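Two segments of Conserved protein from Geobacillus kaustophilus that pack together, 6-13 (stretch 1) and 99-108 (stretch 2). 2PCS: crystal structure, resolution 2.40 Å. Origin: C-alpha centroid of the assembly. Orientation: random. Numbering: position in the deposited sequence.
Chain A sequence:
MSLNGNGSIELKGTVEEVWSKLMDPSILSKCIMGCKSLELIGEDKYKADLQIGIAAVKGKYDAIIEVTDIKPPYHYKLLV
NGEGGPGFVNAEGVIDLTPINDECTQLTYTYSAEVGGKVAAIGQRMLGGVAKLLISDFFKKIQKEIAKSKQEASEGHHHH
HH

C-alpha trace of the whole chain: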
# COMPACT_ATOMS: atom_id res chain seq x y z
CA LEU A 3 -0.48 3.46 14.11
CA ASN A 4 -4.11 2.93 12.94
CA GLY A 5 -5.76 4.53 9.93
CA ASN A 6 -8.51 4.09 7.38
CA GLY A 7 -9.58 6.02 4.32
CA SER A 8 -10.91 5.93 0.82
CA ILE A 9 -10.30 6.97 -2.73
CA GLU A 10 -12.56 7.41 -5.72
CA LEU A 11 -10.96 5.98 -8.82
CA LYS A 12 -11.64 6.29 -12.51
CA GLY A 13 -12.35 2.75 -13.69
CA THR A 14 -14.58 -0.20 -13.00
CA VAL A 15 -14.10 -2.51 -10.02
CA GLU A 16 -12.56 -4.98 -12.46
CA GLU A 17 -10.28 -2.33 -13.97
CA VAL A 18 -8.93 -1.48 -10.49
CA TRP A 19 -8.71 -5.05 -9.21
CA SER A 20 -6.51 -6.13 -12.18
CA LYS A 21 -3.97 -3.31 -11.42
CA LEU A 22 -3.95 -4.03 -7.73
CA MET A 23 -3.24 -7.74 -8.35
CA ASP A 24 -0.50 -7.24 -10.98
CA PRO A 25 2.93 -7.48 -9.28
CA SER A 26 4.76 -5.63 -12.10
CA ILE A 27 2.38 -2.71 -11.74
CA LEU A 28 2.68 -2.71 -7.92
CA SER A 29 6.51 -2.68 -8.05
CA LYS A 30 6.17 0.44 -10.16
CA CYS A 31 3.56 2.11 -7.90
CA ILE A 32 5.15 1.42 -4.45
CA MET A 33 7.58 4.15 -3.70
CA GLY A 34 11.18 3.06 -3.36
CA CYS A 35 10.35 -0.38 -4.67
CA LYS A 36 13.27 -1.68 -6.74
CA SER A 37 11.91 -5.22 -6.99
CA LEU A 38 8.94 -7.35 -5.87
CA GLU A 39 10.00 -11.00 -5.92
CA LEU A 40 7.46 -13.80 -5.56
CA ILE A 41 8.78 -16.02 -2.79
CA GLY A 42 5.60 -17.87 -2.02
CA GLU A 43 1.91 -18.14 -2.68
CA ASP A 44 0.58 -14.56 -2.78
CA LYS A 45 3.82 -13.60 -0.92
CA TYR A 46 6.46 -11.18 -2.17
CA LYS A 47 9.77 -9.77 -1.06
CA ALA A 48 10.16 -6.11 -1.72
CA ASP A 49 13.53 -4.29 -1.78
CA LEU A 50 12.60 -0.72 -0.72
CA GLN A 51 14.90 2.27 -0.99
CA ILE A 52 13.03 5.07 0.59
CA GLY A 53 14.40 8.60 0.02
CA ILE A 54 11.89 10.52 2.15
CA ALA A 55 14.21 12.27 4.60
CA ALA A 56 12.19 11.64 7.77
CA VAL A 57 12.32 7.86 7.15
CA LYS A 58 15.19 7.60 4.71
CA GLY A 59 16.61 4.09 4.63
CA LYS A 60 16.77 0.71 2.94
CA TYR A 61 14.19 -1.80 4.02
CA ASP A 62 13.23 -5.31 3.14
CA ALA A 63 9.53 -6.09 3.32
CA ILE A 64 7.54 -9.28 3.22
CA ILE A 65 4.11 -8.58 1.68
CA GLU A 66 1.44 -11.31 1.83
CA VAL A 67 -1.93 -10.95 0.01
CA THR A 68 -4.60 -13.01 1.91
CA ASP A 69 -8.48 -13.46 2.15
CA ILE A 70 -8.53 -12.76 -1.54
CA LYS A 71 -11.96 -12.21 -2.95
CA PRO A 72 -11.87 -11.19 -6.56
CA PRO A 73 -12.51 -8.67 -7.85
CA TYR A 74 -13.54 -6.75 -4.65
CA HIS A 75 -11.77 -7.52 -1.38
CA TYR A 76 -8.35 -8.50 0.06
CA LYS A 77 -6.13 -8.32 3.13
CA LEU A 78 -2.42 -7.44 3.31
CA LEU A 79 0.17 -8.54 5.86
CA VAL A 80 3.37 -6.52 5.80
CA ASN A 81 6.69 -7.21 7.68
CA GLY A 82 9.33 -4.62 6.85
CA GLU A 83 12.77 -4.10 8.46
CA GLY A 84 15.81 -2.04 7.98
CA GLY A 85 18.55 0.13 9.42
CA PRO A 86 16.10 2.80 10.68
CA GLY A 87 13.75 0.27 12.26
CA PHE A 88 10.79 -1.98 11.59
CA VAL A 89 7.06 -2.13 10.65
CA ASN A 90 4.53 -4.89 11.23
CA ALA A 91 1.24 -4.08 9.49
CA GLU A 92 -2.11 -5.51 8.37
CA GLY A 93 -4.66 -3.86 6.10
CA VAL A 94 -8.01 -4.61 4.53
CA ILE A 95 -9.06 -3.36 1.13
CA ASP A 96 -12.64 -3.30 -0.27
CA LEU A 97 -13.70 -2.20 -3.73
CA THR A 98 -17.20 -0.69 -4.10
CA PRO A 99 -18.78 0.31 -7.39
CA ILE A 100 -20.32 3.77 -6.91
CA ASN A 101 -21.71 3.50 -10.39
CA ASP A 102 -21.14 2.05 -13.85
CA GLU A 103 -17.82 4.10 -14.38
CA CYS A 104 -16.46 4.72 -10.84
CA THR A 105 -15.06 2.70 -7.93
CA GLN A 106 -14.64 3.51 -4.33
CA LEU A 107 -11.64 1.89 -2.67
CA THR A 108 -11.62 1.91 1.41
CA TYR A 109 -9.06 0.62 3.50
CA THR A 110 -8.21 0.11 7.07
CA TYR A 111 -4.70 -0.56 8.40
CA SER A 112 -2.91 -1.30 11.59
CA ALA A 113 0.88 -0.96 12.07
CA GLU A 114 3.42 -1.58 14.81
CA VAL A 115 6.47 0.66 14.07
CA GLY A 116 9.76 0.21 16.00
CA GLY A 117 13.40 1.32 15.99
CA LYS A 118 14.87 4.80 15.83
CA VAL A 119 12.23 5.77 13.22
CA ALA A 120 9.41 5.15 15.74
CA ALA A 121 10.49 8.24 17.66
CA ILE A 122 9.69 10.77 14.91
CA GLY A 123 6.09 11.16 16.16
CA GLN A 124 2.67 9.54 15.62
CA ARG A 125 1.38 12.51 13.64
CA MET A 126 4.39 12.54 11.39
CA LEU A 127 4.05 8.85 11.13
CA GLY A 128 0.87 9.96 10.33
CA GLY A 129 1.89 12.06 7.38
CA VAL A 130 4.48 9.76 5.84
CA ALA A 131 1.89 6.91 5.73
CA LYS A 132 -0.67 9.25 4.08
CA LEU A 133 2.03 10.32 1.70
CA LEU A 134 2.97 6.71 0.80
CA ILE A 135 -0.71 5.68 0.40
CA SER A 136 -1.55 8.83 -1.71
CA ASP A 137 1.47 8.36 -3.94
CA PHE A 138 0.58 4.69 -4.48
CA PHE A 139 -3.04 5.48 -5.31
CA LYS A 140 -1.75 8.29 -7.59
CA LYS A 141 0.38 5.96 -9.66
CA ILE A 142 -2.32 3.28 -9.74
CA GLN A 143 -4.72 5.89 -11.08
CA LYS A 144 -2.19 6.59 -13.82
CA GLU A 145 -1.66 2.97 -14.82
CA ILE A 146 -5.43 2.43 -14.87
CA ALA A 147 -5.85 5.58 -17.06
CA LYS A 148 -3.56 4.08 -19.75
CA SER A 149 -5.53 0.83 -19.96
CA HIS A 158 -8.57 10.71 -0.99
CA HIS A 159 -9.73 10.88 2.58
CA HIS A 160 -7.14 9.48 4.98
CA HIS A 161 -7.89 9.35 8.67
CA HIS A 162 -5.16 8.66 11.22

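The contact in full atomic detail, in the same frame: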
# COMPACT_ATOMS: atom_id res chain seq x y z
N ASN A 6 -7.58 4.59 8.35
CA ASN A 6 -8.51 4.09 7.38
C ASN A 6 -8.68 5.22 6.38
O ASN A 6 -8.32 6.34 6.68
CB ASN A 6 -9.82 3.72 8.09
CG ASN A 6 -10.56 4.91 8.65
OD1 ASN A 6 -10.36 5.31 9.80
ND2 ASN A 6 -11.47 5.46 7.85
N GLY A 7 -9.16 4.94 5.18
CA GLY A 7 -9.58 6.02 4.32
C GLY A 7 -10.28 5.55 3.10
O GLY A 7 -10.72 4.40 3.04
N SER A 8 -10.34 6.40 2.08
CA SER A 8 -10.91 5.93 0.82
C SER A 8 -10.51 6.80 -0.29
O SER A 8 -10.13 7.92 -0.03
CB SER A 8 -12.45 5.85 0.85
OG SER A 8 -12.97 7.01 1.39
N ILE A 9 -10.61 6.26 -1.50
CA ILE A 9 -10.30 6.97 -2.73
C ILE A 9 -11.38 6.66 -3.78
O ILE A 9 -11.83 5.52 -3.92
CB ILE A 9 -8.96 6.49 -3.36
CG1 ILE A 9 -8.09 5.80 -2.33
CG2 ILE A 9 -8.22 7.65 -4.08
CD1 ILE A 9 -7.26 6.82 -1.49
N GLU A 10 -11.76 7.66 -4.54
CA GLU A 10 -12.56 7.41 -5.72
C GLU A 10 -11.62 7.28 -6.92
O GLU A 10 -10.67 8.04 -7.07
CB GLU A 10 -13.60 8.50 -5.92
CG GLU A 10 -14.80 8.34 -4.96
CD GLU A 10 -15.74 9.57 -4.98
OE1 GLU A 10 -15.29 10.67 -4.52
OE2 GLU A 10 -16.92 9.42 -5.44
N LEU A 11 -11.84 6.25 -7.72
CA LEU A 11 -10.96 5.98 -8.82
C LEU A 11 -11.75 5.96 -10.12
O LEU A 11 -12.96 5.64 -10.14
CB LEU A 11 -10.19 4.67 -8.59
CG LEU A 11 -9.21 4.58 -7.41
CD1 LEU A 11 -9.05 3.14 -6.99
CD2 LEU A 11 -7.85 5.15 -7.74
N LYS A 12 -11.06 6.30 -11.19
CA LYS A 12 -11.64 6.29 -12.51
C LYS A 12 -11.42 4.92 -13.10
O LYS A 12 -10.31 4.60 -13.55
CB LYS A 12 -10.97 7.38 -13.38
CG LYS A 12 -11.89 8.57 -13.68
CD LYS A 12 -11.16 9.93 -13.53
CE LYS A 12 -12.16 11.05 -13.09
NZ LYS A 12 -11.63 12.47 -13.24
N GLY A 13 -12.46 4.09 -13.08
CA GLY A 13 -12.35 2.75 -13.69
C GLY A 13 -13.35 1.87 -13.02
O GLY A 13 -13.84 2.19 -11.94
N PRO A 99 -18.41 -0.44 -6.20
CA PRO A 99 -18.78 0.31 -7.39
C PRO A 99 -19.69 1.43 -6.90
O PRO A 99 -20.61 1.16 -6.09
CB PRO A 99 -19.57 -0.70 -8.20
CG PRO A 99 -20.12 -1.64 -7.16
CD PRO A 99 -19.13 -1.71 -6.09
N ILE A 100 -19.39 2.68 -7.27
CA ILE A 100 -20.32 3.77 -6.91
C ILE A 100 -21.24 4.08 -8.10
O ILE A 100 -22.33 4.63 -7.94
CB ILE A 100 -19.63 5.02 -6.29
CG1 ILE A 100 -18.49 5.49 -7.18
CG2 ILE A 100 -19.14 4.68 -4.86
CD1 ILE A 100 -17.19 5.78 -6.35
N ASN A 101 -20.81 3.64 -9.28
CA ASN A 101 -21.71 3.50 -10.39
C ASN A 101 -21.19 2.51 -11.42
O ASN A 101 -20.39 1.62 -11.09
CB ASN A 101 -21.99 4.87 -11.02
CG ASN A 101 -20.71 5.62 -11.41
OD1 ASN A 101 -19.85 5.10 -12.12
ND2 ASN A 101 -20.60 6.85 -10.95
N ASP A 102 -21.65 2.70 -12.65
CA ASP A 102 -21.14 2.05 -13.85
C ASP A 102 -19.64 2.37 -14.18
O ASP A 102 -18.93 1.45 -14.62
CB ASP A 102 -22.06 2.36 -15.06
CG ASP A 102 -23.26 1.36 -15.19
OD1 ASP A 102 -23.57 0.64 -14.20
OD2 ASP A 102 -23.88 1.32 -16.29
N GLU A 103 -19.19 3.62 -13.97
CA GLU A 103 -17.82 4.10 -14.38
C GLU A 103 -16.79 4.32 -13.26
O GLU A 103 -15.63 4.65 -13.56
CB GLU A 103 -17.90 5.47 -15.10
CG GLU A 103 -18.43 5.46 -16.56
CD GLU A 103 -18.32 6.82 -17.29
OE1 GLU A 103 -18.23 7.87 -16.61
OE2 GLU A 103 -18.33 6.83 -18.55
N CYS A 104 -17.21 4.18 -11.99
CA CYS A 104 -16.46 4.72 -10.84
C CYS A 104 -16.44 3.77 -9.64
O CYS A 104 -17.46 3.18 -9.26
CB CYS A 104 -17.08 6.07 -10.43
SG CYS A 104 -16.21 7.05 -9.14
N THR A 105 -15.26 3.64 -9.03
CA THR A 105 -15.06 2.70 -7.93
C THR A 105 -14.60 3.41 -6.68
O THR A 105 -13.74 4.26 -6.71
CB THR A 105 -14.04 1.64 -8.36
OG1 THR A 105 -14.70 0.71 -9.20
CG2 THR A 105 -13.40 0.85 -7.19
N GLN A 106 -15.17 3.05 -5.57
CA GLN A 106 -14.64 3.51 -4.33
C GLN A 106 -13.79 2.40 -3.67
O GLN A 106 -14.30 1.32 -3.33
CB GLN A 106 -15.79 3.93 -3.44
CG GLN A 106 -15.38 4.56 -2.21
CD GLN A 106 -16.40 4.35 -1.12
OE1 GLN A 106 -16.84 3.21 -0.84
NE2 GLN A 106 -16.78 5.44 -0.45
N LEU A 107 -12.52 2.71 -3.47
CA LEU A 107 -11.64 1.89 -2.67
C LEU A 107 -11.64 2.37 -1.20
O LEU A 107 -11.36 3.51 -0.92
CB LEU A 107 -10.23 1.92 -3.26
CG LEU A 107 -9.23 0.91 -2.70
CD1 LEU A 107 -8.20 0.62 -3.73
CD2 LEU A 107 -8.63 1.40 -1.39
N THR A 108 -11.73 1.62 -0.02
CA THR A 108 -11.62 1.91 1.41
C THR A 108 -10.59 1.01 2.08
O THR A 108 -10.28 -0.05 1.55
CB THR A 108 -12.99 1.75 2.10
OG1 THR A 108 -13.45 0.40 1.96
CG2 THR A 108 -14.05 2.56 1.36

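Strand 6-12 pairs with strand 104-108 as antiparallel neighbours in a sheet, their directions 161° apart, and the contact buries 524 Å² summed over both sides. I9 and L107 form one hydrogen-bonded pair (I9 N to L107 O, 2.9 Å; L107 N to I9 O, 2.9 Å), and L11 and T105 form the next (L11 N to T105 O, 2.9 Å; T105 N to L11 O, 3.2 Å). Past the strand end, a weak bond from G13 N to E103 O (3.3 Å) continues the ladder, and the hydroxyl T105 OG1 donates to G13 O (3.2 Å). G13 has phi 156° and psi 162°, where a CB would jam against the preceding carbonyl, so glycine fits. Between the bonded pairs, CA-H...O contacts link E10 CA to T105 O (3.5 Å) and Q106 CA to I9 O (3.5 Å); beyond I9-L107, S8 CA lies 3.0 Å from L107 O and T108 CA 3.1 Å from G7 O. Side chains alternate between the faces. I9, L11, T105 and L107 share the buried face, where L11 CD1 meets L107 CB at 4.1 Å, an apolar contact suited to leucine. S8, E10, K12, C104, Q106 and T108 occupy the more exposed face; there S8 CB approaches T108 CG2 (3.7 Å), and E10 OE2 reaches I100 CD1 (3.8 Å). E10 and K12 are exposed, a setting that suits charged side chains.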